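Local coordinates for protein exodeoxyribonuclease III (Methanosarcina mazei, PDB 5J8N) that probably cleaves DNA at abasic sites and trims duplex DNA from its 3' ends, as a magnesium-dependent member of the AP/ExoA family of repair enzymes, at residues A[2-7]-A[102-107]; A[159-164]-A[217-222]; A[110-115]-A[126-131]. The protein carries 3 engineered substitutions. One frame throughout, in Å; residues are numbered along the deposited sequence.

Contact 1 (A[2-7]-A[102-107]); sequences EHYNLI and YEDFVL
Tyr4 carries both the polar and the aromatic part of this buried contact. Its hydroxyl donates to Asp104, OH to OD2 at 2.9 Å, and meets OD2 on its anti lone pair, the one turned away from the other carboxylate oxygen. OD2 lies at the ring edge, near the plane of the tyrosine, and the carboxylate stands nearly upright to that plane. The aromatic part is an edge-to-face (T-shaped) pair: the edge of Phe105 meets one face of Tyr4, the planes 77° apart, and Phe105 CE1 sits 3.3 Å above the centre of the tyrosine ring. Phe105 takes the crowded first torsion, CG between N and C (chi1 58°). Further along, Leu6 CD1 and Leu107 CD1 meet tip to tip at 3.7 Å. An alanine in place of Tyr4 would probably leave the edge of Phe105 without its platform and Asp104 without this donor. Residues 102-105 form a beta turn in hairpin 97-101/106-111; the closing pair is bonded strongly, Tyr102 N to Phe105 O at 2.8 Å, the turn's own bond, Phe105 N to Tyr102 O, weakly. With no backbone bonding across, this is face-to-face sheet packing, typical of the beta-sandwich core of the DNase I-like fold.

Contact 2 (A[159-164]-A[217-222]); sequences IDLARP and VGWRLD
Arg220 starts out extended, with CG anti to the backbone N (chi1 -164°), and then bends at chi3 (64°), which lays its guanidinium alongside Asp160, both side chains pointing the same way. Leu161 adopts the crowded rotamer, CG between N and C (chi1 73°), and so runs beside Trp219. The salt bridge is a side-on grip on one oxygen: Asp160 OD1 receives Arg220 NE at 2.8 Å and Arg220 NH1 at 3.0 Å. OD1 lies in the guanidinium plane, whereas the nitrogens approach it from above the carboxylate plane. A water donating to Asp160 OD2 also accepts weakly from NH1. The backbones form a single antiparallel beta bridge, with Leu161 and Trp219 as a non-hydrogen-bonded pair flanked by two nearly straight bonds, Arg220 N to Asp160 O at 2.7 Å and Ala162 N to Gly218 O at 2.9 Å. This bridge fastens the long loop after strand 146-149 to residues 217-220, just ahead of Asp222, which is bonded to His248 and predicted to matter for catalysis. Leu161 CD1 sits over the six-membered ring of Trp219, almost on its normal, in a CH-pi contact. At the outer end, Val217 CG2 lies over one face of the Arg163 guanidinium, 4.0 Å from NH2. Arg194 forms a second salt bridge to Asp160, and Asp191 one to Arg220; these nearby arginines would probably keep Asp160 ionised.

Contact 3 (A[110-115]-A[126-131]); sequences IYFPNG and MAFYDA
Three aromatic rings, Phe112, Phe128 and Tyr129, cluster between the end of a strand and a helix. One face of Phe128 is covered by Pro113, whose CD lies 3.6 Å above the plane, displaced toward the rim, in a CH-pi contact. The edge of the same ring receives Phe112 CE2 in its plane and, near it, Ile110 CG2, which is 3.7 Å from Phe128 CE1. Phe112 in turn has Ile110 CG2 over one face, 3.4 Å above the ring centre, so this single methyl lines two aromatic groups at once. Tyr129 presents its edge, with Phe112 CD2 in plane and 3.4 Å from Tyr129 CE1.

The two pairs made by Phe112 are oblique, neither stacked nor T-shaped: its plane stands 77° from that of Phe128, with centroids 5.5 Å apart, and 59° from that of Tyr129. Phe112 thereby fits between consecutive helix residues, CD2 touching both. Phe128 reaches it because CG is anti to the backbone N (chi1 -171°), carrying the ring from the helix toward the strand. No hydrogen bond crosses the interface; the phenol of Tyr129 is instead bonded to Val152 O and Thr154 OG1.

Asn153, predicted to stabilise the transition state, bonds Phe112 O through ND2, while Tyr111, a predicted active-site residue, points away from the helix and touches Asp151 and the magnesium ligand Glu38. Further rings extend the cluster: Trp180 of helix 175-186 stacks on Tyr129, Phe132 meets Phe112 and Phe91 of helix 89-92 meets Phe128, both edge-to-face. The contact thus lies inside the beta-alpha-beta unit of strand 106-111, helix 119-141 and strand 146-149, where the helix covers the sheet.

Overall arrangement
Following the chain from the N terminus, segment 2-7, on strand 3-10, is met by 102-107 after 94 intervening residues, which closes contact 1 and joins the two sheets. Strand 106-111, which begins within segment 102-107, then runs on to contact 3, which closes a short connection of ten residues and packs helix 119-141 on the second sheet. After strand 146-149 the loop at 159-164 opens contact 2, closed 52 residues later by segment 217-222 of that sheet. The three loops follow one another in series, neither nested nor crossed. Contacts 1 and 3 lie on opposite sides of the chain's centre, about 24 Å between contact centres.

Contact 1 (A[2-7]-A[102-107])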
loop_
_atom_site.group_PDB
_atom_site.type_symbol
_atom_site.label_atom_id
_atom_site.label_comp_id
_atom_site.label_asym_id
_atom_site.label_seq_id
_atom_site.Cartn_x
_atom_site.Cartn_y
_atom_site.Cartn_z
ATOM N N GLU A 2 18.872 -7.868 -10.084
ATOM C CA GLU A 2 18.866 -8.939 -9.161
ATOM C C GLU A 2 18.107 -8.485 -7.912
ATOM O O GLU A 2 17.379 -9.258 -7.338
ATOM C CB GLU A 2 20.301 -9.368 -8.826
ATOM C CG GLU A 2 20.470 -10.791 -9.068
ATOM C CD GLU A 2 21.592 -11.391 -8.331
ATOM O OE1 GLU A 2 21.275 -11.779 -7.183
ATOM O OE2 GLU A 2 22.723 -11.595 -8.877
ATOM N N HIS A 3 18.272 -7.219 -7.497
ATOM C CA HIS A 3 17.759 -6.783 -6.204
ATOM C C HIS A 3 16.729 -5.701 -6.304
ATOM O O HIS A 3 16.927 -4.777 -7.093
ATOM C CB HIS A 3 18.875 -6.225 -5.328
ATOM C CG HIS A 3 19.913 -7.231 -4.969
ATOM N ND1 HIS A 3 19.734 -8.125 -3.939
ATOM C CD2 HIS A 3 21.112 -7.526 -5.531
ATOM C CE1 HIS A 3 20.796 -8.903 -3.856
ATOM N NE2 HIS A 3 21.642 -8.570 -4.819
ATOM N N TYR A 4 15.672 -5.778 -5.489
ATOM C CA TYR A 4 14.702 -4.695 -5.433
ATOM C C TYR A 4 14.456 -4.329 -3.986
ATOM O O TYR A 4 14.034 -5.174 -3.187
ATOM C CB TYR A 4 13.359 -5.106 -6.052
ATOM C CG TYR A 4 13.383 -5.472 -7.506
ATOM C CD1 TYR A 4 13.800 -6.721 -7.917
ATOM C CD2 TYR A 4 12.868 -4.589 -8.463
ATOM C CE1 TYR A 4 13.755 -7.073 -9.247
ATOM C CE2 TYR A 4 12.814 -4.957 -9.802
ATOM C CZ TYR A 4 13.260 -6.195 -10.167
ATOM O OH TYR A 4 13.201 -6.572 -11.497
ATOM N N ASN A 5 14.692 -3.073 -3.617
ATOM C CA ASN A 5 14.311 -2.607 -2.310
ATOM C C ASN A 5 13.095 -1.678 -2.509
ATOM O O ASN A 5 13.225 -0.616 -3.155
ATOM C CB ASN A 5 15.483 -1.879 -1.686
ATOM C CG ASN A 5 15.261 -1.560 -0.218
ATOM O OD1 ASN A 5 14.175 -1.767 0.321
ATOM N ND2 ASN A 5 16.290 -1.017 0.417
ATOM N N LEU A 6 11.944 -2.104 -2.038
ATOM C CA LEU A 6 10.703 -1.415 -2.237
ATOM C C LEU A 6 10.201 -0.762 -0.953
ATOM O O LEU A 6 10.257 -1.367 0.126
ATOM C CB LEU A 6 9.650 -2.402 -2.747
ATOM C CG LEU A 6 8.235 -1.850 -2.973
ATOM C CD1 LEU A 6 7.595 -2.601 -4.181
ATOM C CD2 LEU A 6 7.409 -1.955 -1.763
ATOM N N ILE A 7 9.695 0.476 -1.066
ATOM C CA ILE A 7 9.058 1.133 0.079
ATOM C C ILE A 7 7.707 1.642 -0.395
ATOM O O ILE A 7 7.530 2.003 -1.567
ATOM C CB ILE A 7 9.967 2.236 0.637
ATOM C CG1 ILE A 7 9.443 2.810 1.972
ATOM C CG2 ILE A 7 10.187 3.402 -0.384
ATOM C CD1 ILE A 7 10.524 3.610 2.717
ATOM N N TYR A 102 7.256 -5.593 -13.877
ATOM C CA TYR A 102 8.708 -5.614 -14.120
ATOM C C TYR A 102 9.114 -6.982 -14.643
ATOM O O TYR A 102 8.278 -7.909 -14.732
ATOM C CB TYR A 102 9.458 -5.234 -12.844
ATOM C CG TYR A 102 9.068 -3.854 -12.412
ATOM C CD1 TYR A 102 9.662 -2.724 -13.006
ATOM C CD2 TYR A 102 8.068 -3.655 -11.462
ATOM C CE1 TYR A 102 9.231 -1.429 -12.673
ATOM C CE2 TYR A 102 7.646 -2.369 -11.106
ATOM C CZ TYR A 102 8.246 -1.266 -11.713
ATOM O OH TYR A 102 7.804 0.008 -11.414
ATOM N N GLU A 103 10.389 -7.143 -15.042
ATOM C CA GLU A 103 10.775 -8.422 -15.616
ATOM C C GLU A 103 10.550 -9.545 -14.617
ATOM O O GLU A 103 10.180 -10.628 -15.039
ATOM C CB GLU A 103 12.252 -8.432 -16.054
ATOM C CG GLU A 103 12.607 -7.451 -17.159
ATOM C CD GLU A 103 12.007 -7.817 -18.501
ATOM O OE1 GLU A 103 11.389 -8.901 -18.617
ATOM O OE2 GLU A 103 12.135 -6.999 -19.441
ATOM N N ASP A 104 10.726 -9.277 -13.330
ATOM C CA ASP A 104 10.698 -10.349 -12.336
ATOM C C ASP A 104 9.392 -10.486 -11.559
ATOM O O ASP A 104 9.197 -11.486 -10.850
ATOM C CB ASP A 104 11.835 -10.146 -11.332
ATOM C CG ASP A 104 13.215 -10.325 -11.968
ATOM O OD1 ASP A 104 13.487 -11.458 -12.401
ATOM O OD2 ASP A 104 13.962 -9.320 -12.003
ATOM N N PHE A 105 8.466 -9.538 -11.685
ATOM C CA PHE A 105 7.226 -9.628 -10.938
ATOM C C PHE A 105 6.286 -8.544 -11.383
ATOM O O PHE A 105 6.718 -7.549 -11.991
ATOM C CB PHE A 105 7.449 -9.498 -9.404
ATOM C CG PHE A 105 8.134 -8.200 -8.972
ATOM C CD1 PHE A 105 9.520 -8.129 -8.989
ATOM C CD2 PHE A 105 7.400 -7.094 -8.595
ATOM C CE1 PHE A 105 10.165 -6.953 -8.610
ATOM C CE2 PHE A 105 8.050 -5.911 -8.180
ATOM C CZ PHE A 105 9.419 -5.838 -8.195
ATOM N N VAL A 106 5.024 -8.730 -11.038
ATOM C CA VAL A 106 3.967 -7.739 -11.206
ATOM C C VAL A 106 3.772 -6.974 -9.893
ATOM O O VAL A 106 3.604 -7.629 -8.852
ATOM C CB VAL A 106 2.651 -8.403 -11.586
ATOM C CG1 VAL A 106 1.497 -7.402 -11.633
ATOM C CG2 VAL A 106 2.788 -9.146 -12.961
ATOM N N LEU A 107 3.761 -5.636 -9.938
ATOM C CA LEU A 107 3.527 -4.829 -8.758
ATOM C C LEU A 107 2.173 -4.156 -8.804
ATOM O O LEU A 107 1.860 -3.446 -9.777
ATOM C CB LEU A 107 4.592 -3.767 -8.645
ATOM C CG LEU A 107 4.447 -2.788 -7.489
ATOM C CD1 LEU A 107 4.540 -3.465 -6.091
ATOM C CD2 LEU A 107 5.557 -1.704 -7.574
#

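Contact 2 (A[159-164]-A[217-222])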
loop_
_atom_site.group_PDB
_atom_site.type_symbol
_atom_site.label_atom_id
_atom_site.label_comp_id
_atom_site.label_asym_id
_atom_site.label_seq_id
_atom_site.Cartn_x
_atom_site.Cartn_y
_atom_site.Cartn_z
ATOM N N ILE A 159 -3.075 -8.631 17.253
ATOM C CA ILE A 159 -1.702 -8.169 17.442
ATOM C C ILE A 159 -1.396 -6.981 16.515
ATOM O O ILE A 159 -0.375 -6.293 16.726
ATOM C CB ILE A 159 -0.705 -9.330 17.207
ATOM C CG1 ILE A 159 0.672 -9.067 17.777
ATOM C CG2 ILE A 159 -0.635 -9.774 15.760
ATOM C CD1 ILE A 159 1.571 -10.259 17.616
ATOM N N ASP A 160 -2.251 -6.727 15.504
ATOM C CA ASP A 160 -1.984 -5.650 14.554
ATOM C C ASP A 160 -2.517 -4.287 14.984
ATOM O O ASP A 160 -2.427 -3.330 14.224
ATOM C CB ASP A 160 -2.528 -6.032 13.192
ATOM C CG ASP A 160 -1.796 -7.217 12.620
ATOM O OD1 ASP A 160 -0.541 -7.115 12.559
ATOM O OD2 ASP A 160 -2.406 -8.248 12.252
ATOM N N LEU A 161 -3.020 -4.140 16.200
ATOM C CA LEU A 161 -3.299 -2.803 16.721
ATOM C C LEU A 161 -3.168 -2.784 18.225
ATOM O O LEU A 161 -3.230 -3.815 18.895
ATOM C CB LEU A 161 -4.696 -2.265 16.279
ATOM C CG LEU A 161 -5.959 -2.850 16.919
ATOM C CD1 LEU A 161 -7.211 -2.010 16.492
ATOM C CD2 LEU A 161 -6.153 -4.319 16.457
ATOM N N ALA A 162 -2.943 -1.586 18.770
ATOM C CA ALA A 162 -2.718 -1.468 20.194
ATOM C C ALA A 162 -3.957 -1.656 21.056
ATOM O O ALA A 162 -3.819 -2.106 22.192
ATOM C CB ALA A 162 -2.089 -0.094 20.525
ATOM N N ARG A 163 -5.132 -1.285 20.552
ATOM C CA ARG A 163 -6.354 -1.346 21.338
ATOM C C ARG A 163 -7.431 -2.135 20.634
ATOM O O ARG A 163 -8.483 -1.570 20.260
ATOM C CB ARG A 163 -6.843 0.069 21.621
ATOM C CG ARG A 163 -5.763 0.970 22.227
ATOM C CD ARG A 163 -5.464 0.635 23.674
ATOM N NE ARG A 163 -5.059 1.854 24.379
ATOM C CZ ARG A 163 -3.822 2.122 24.784
ATOM N NH1 ARG A 163 -2.851 1.247 24.576
ATOM N NH2 ARG A 163 -3.565 3.270 25.397
ATOM N N PRO A 164 -7.218 -3.441 20.466
ATOM C CA PRO A 164 -8.211 -4.212 19.719
ATOM C C PRO A 164 -9.563 -4.223 20.390
ATOM O O PRO A 164 -10.571 -4.132 19.694
ATOM C CB PRO A 164 -7.632 -5.636 19.697
ATOM C CG PRO A 164 -6.639 -5.681 20.801
ATOM C CD PRO A 164 -6.078 -4.271 20.898
ATOM N N VAL A 217 0.248 4.182 20.136
ATOM C CA VAL A 217 -1.119 3.673 20.048
ATOM C C VAL A 217 -1.450 3.601 18.579
ATOM O O VAL A 217 -2.021 4.559 18.014
ATOM C CB VAL A 217 -2.102 4.573 20.802
ATOM C CG1 VAL A 217 -3.504 3.964 20.788
ATOM C CG2 VAL A 217 -1.648 4.733 22.255
ATOM N N GLY A 218 -1.102 2.492 17.940
ATOM C CA GLY A 218 -1.121 2.405 16.505
ATOM C C GLY A 218 -1.893 1.230 15.960
ATOM O O GLY A 218 -2.391 0.365 16.733
ATOM N N TRP A 219 -1.933 1.211 14.628
ATOM C CA TRP A 219 -2.559 0.114 13.869
ATOM C C TRP A 219 -1.627 -0.245 12.758
ATOM O O TRP A 219 -1.047 0.668 12.162
ATOM C CB TRP A 219 -3.900 0.561 13.257
ATOM C CG TRP A 219 -4.986 1.034 14.148
ATOM C CD1 TRP A 219 -4.926 1.972 15.147
ATOM C CD2 TRP A 219 -6.364 0.664 14.025
ATOM N NE1 TRP A 219 -6.183 2.181 15.680
ATOM C CE2 TRP A 219 -7.081 1.393 15.000
ATOM C CE3 TRP A 219 -7.055 -0.227 13.176
ATOM C CZ2 TRP A 219 -8.473 1.275 15.153
ATOM C CZ3 TRP A 219 -8.467 -0.344 13.333
ATOM C CH2 TRP A 219 -9.140 0.413 14.310
ATOM N N ARG A 220 -1.524 -1.521 12.391
ATOM C CA ARG A 220 -0.810 -1.902 11.166
ATOM C C ARG A 220 -1.826 -2.001 10.037
ATOM O O ARG A 220 -2.585 -2.978 9.939
ATOM C CB ARG A 220 -0.063 -3.222 11.365
ATOM C CG ARG A 220 0.974 -3.432 10.264
ATOM C CD ARG A 220 1.940 -4.603 10.604
ATOM N NE ARG A 220 1.212 -5.890 10.687
ATOM C CZ ARG A 220 1.198 -6.834 9.735
ATOM N NH1 ARG A 220 0.488 -7.964 9.920
ATOM N NH2 ARG A 220 1.915 -6.720 8.611
ATOM N N LEU A 221 -1.885 -0.940 9.239
ATOM C CA LEU A 221 -2.812 -0.825 8.101
ATOM C C LEU A 221 -2.132 -1.024 6.768
ATOM O O LEU A 221 -2.818 -1.177 5.756
ATOM C CB LEU A 221 -3.467 0.567 8.080
ATOM C CG LEU A 221 -4.190 0.939 9.391
ATOM C CD1 LEU A 221 -4.830 2.300 9.251
ATOM C CD2 LEU A 221 -5.288 -0.111 9.699
ATOM N N ASP A 222 -0.790 -0.958 6.768
ATOM C CA ASP A 222 -0.019 -0.959 5.518
ATOM C C ASP A 222 0.769 -2.229 5.452
ATOM O O ASP A 222 1.402 -2.640 6.439
ATOM C CB ASP A 222 0.909 0.270 5.483
ATOM C CG ASP A 222 0.110 1.525 5.602
ATOM O OD1 ASP A 222 -0.436 1.983 4.566
ATOM O OD2 ASP A 222 -0.043 2.024 6.738
HETATM O O HOH W 1 -0.656 -10.273 11.626
HETATM O O HOH W 2 -5.080 0.819 18.608
#

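Contact 3 (A[110-115]-A[126-131])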
loop_
_atom_site.group_PDB
_atom_site.type_symbol
_atom_site.label_atom_id
_atom_site.label_comp_id
_atom_site.label_asym_id
_atom_site.label_seq_id
_atom_site.Cartn_x
_atom_site.Cartn_y
_atom_site.Cartn_z
ATOM N N ILE A 110 -1.851 -0.125 -4.198
ATOM C CA ILE A 110 -3.287 0.056 -3.918
ATOM C C ILE A 110 -3.582 0.874 -2.674
ATOM O O ILE A 110 -2.972 0.632 -1.620
ATOM C CB ILE A 110 -3.987 -1.332 -3.782
ATOM C CG1 ILE A 110 -3.615 -2.240 -4.981
ATOM C CG2 ILE A 110 -5.522 -1.173 -3.662
ATOM C CD1 ILE A 110 -4.204 -3.643 -4.877
ATOM N N TYR A 111 -4.506 1.807 -2.812
ATOM C CA TYR A 111 -5.080 2.536 -1.687
ATOM C C TYR A 111 -6.479 1.958 -1.472
ATOM O O TYR A 111 -7.448 2.369 -2.118
ATOM C CB TYR A 111 -5.133 4.062 -1.995
ATOM C CG TYR A 111 -5.745 4.894 -0.925
ATOM C CD1 TYR A 111 -5.465 4.668 0.410
ATOM C CD2 TYR A 111 -6.642 5.900 -1.245
ATOM C CE1 TYR A 111 -6.083 5.415 1.428
ATOM C CE2 TYR A 111 -7.212 6.705 -0.224
ATOM C CZ TYR A 111 -6.924 6.428 1.110
ATOM O OH TYR A 111 -7.499 7.170 2.124
ATOM N N PHE A 112 -6.582 0.970 -0.594
ATOM C CA PHE A 112 -7.900 0.316 -0.412
ATOM C C PHE A 112 -8.842 1.284 0.309
ATOM O O PHE A 112 -8.386 2.146 1.090
ATOM C CB PHE A 112 -7.756 -0.949 0.407
ATOM C CG PHE A 112 -7.072 -2.088 -0.317
ATOM C CD1 PHE A 112 -5.712 -2.288 -0.285
ATOM C CD2 PHE A 112 -7.862 -3.001 -1.001
ATOM C CE1 PHE A 112 -5.119 -3.378 -0.970
ATOM C CE2 PHE A 112 -7.315 -4.091 -1.648
ATOM C CZ PHE A 112 -5.911 -4.290 -1.607
ATOM N N PRO A 113 -10.145 1.225 0.032
ATOM C CA PRO A 113 -11.076 2.191 0.630
ATOM C C PRO A 113 -11.159 2.134 2.154
ATOM O O PRO A 113 -11.021 1.083 2.767
ATOM C CB PRO A 113 -12.433 1.785 0.012
ATOM C CG PRO A 113 -12.018 1.003 -1.276
ATOM C CD PRO A 113 -10.772 0.258 -0.877
ATOM N N ASN A 114 -11.381 3.312 2.719
ATOM C CA ASN A 114 -11.730 3.360 4.098
ATOM C C ASN A 114 -13.234 3.287 4.253
ATOM O O ASN A 114 -13.988 3.946 3.535
ATOM C CB ASN A 114 -11.181 4.610 4.737
ATOM C CG ASN A 114 -11.385 4.600 6.208
ATOM O OD1 ASN A 114 -12.476 4.966 6.669
ATOM N ND2 ASN A 114 -10.371 4.127 6.961
ATOM N N GLY A 115 -13.675 2.419 5.157
ATOM C CA GLY A 115 -15.077 2.123 5.339
ATOM C C GLY A 115 -15.777 2.843 6.490
ATOM O O GLY A 115 -16.922 2.561 6.798
ATOM N N MET A 126 -15.764 -3.483 0.907
ATOM C CA MET A 126 -15.841 -4.944 0.785
ATOM C C MET A 126 -15.963 -5.369 -0.688
ATOM O O MET A 126 -15.367 -6.384 -1.093
ATOM C CB MET A 126 -16.982 -5.468 1.616
ATOM C CG MET A 126 -16.867 -5.213 3.119
ATOM S SD MET A 126 -15.351 -5.844 3.877
ATOM C CE MET A 126 -15.564 -7.596 3.646
ATOM N N ALA A 127 -16.706 -4.610 -1.486
ATOM C CA ALA A 127 -16.822 -4.920 -2.910
ATOM C C ALA A 127 -15.455 -4.735 -3.615
ATOM O O ALA A 127 -15.061 -5.504 -4.509
ATOM C CB ALA A 127 -17.874 -4.034 -3.539
ATOM N N PHE A 128 -14.718 -3.701 -3.242
ATOM C CA PHE A 128 -13.368 -3.473 -3.774
ATOM C C PHE A 128 -12.477 -4.639 -3.415
ATOM O O PHE A 128 -11.729 -5.131 -4.262
ATOM C CB PHE A 128 -12.807 -2.119 -3.251
ATOM C CG PHE A 128 -11.533 -1.712 -3.915
ATOM C CD1 PHE A 128 -10.359 -2.289 -3.551
ATOM C CD2 PHE A 128 -11.524 -0.675 -4.866
ATOM C CE1 PHE A 128 -9.144 -1.930 -4.137
ATOM C CE2 PHE A 128 -10.321 -0.301 -5.460
ATOM C CZ PHE A 128 -9.121 -0.929 -5.094
ATOM N N TYR A 129 -12.517 -5.085 -2.162
ATOM C CA TYR A 129 -11.712 -6.235 -1.723
ATOM C C TYR A 129 -12.055 -7.444 -2.635
ATOM O O TYR A 129 -11.129 -8.154 -3.065
ATOM C CB TYR A 129 -12.065 -6.580 -0.279
ATOM C CG TYR A 129 -11.351 -5.806 0.801
ATOM C CD1 TYR A 129 -10.174 -5.055 0.560
ATOM C CD2 TYR A 129 -11.819 -5.909 2.097
ATOM C CE1 TYR A 129 -9.493 -4.408 1.637
ATOM C CE2 TYR A 129 -11.143 -5.286 3.157
ATOM C CZ TYR A 129 -9.994 -4.542 2.911
ATOM O OH TYR A 129 -9.356 -3.942 3.974
ATOM N N ASP A 130 -13.339 -7.703 -2.892
ATOM C CA ASP A 130 -13.722 -8.873 -3.700
ATOM C C ASP A 130 -13.157 -8.759 -5.110
ATOM O O ASP A 130 -12.636 -9.725 -5.670
ATOM C CB ASP A 130 -15.240 -8.969 -3.764
ATOM C CG ASP A 130 -15.858 -9.445 -2.462
ATOM O OD1 ASP A 130 -15.140 -10.091 -1.672
ATOM O OD2 ASP A 130 -17.082 -9.208 -2.262
ATOM N N ALA A 131 -13.264 -7.566 -5.708
ATOM C CA ALA A 131 -12.770 -7.361 -7.068
ATOM C C ALA A 131 -11.268 -7.509 -7.103
ATOM O O ALA A 131 -10.736 -8.100 -8.017
ATOM C CB ALA A 131 -13.187 -5.994 -7.613
#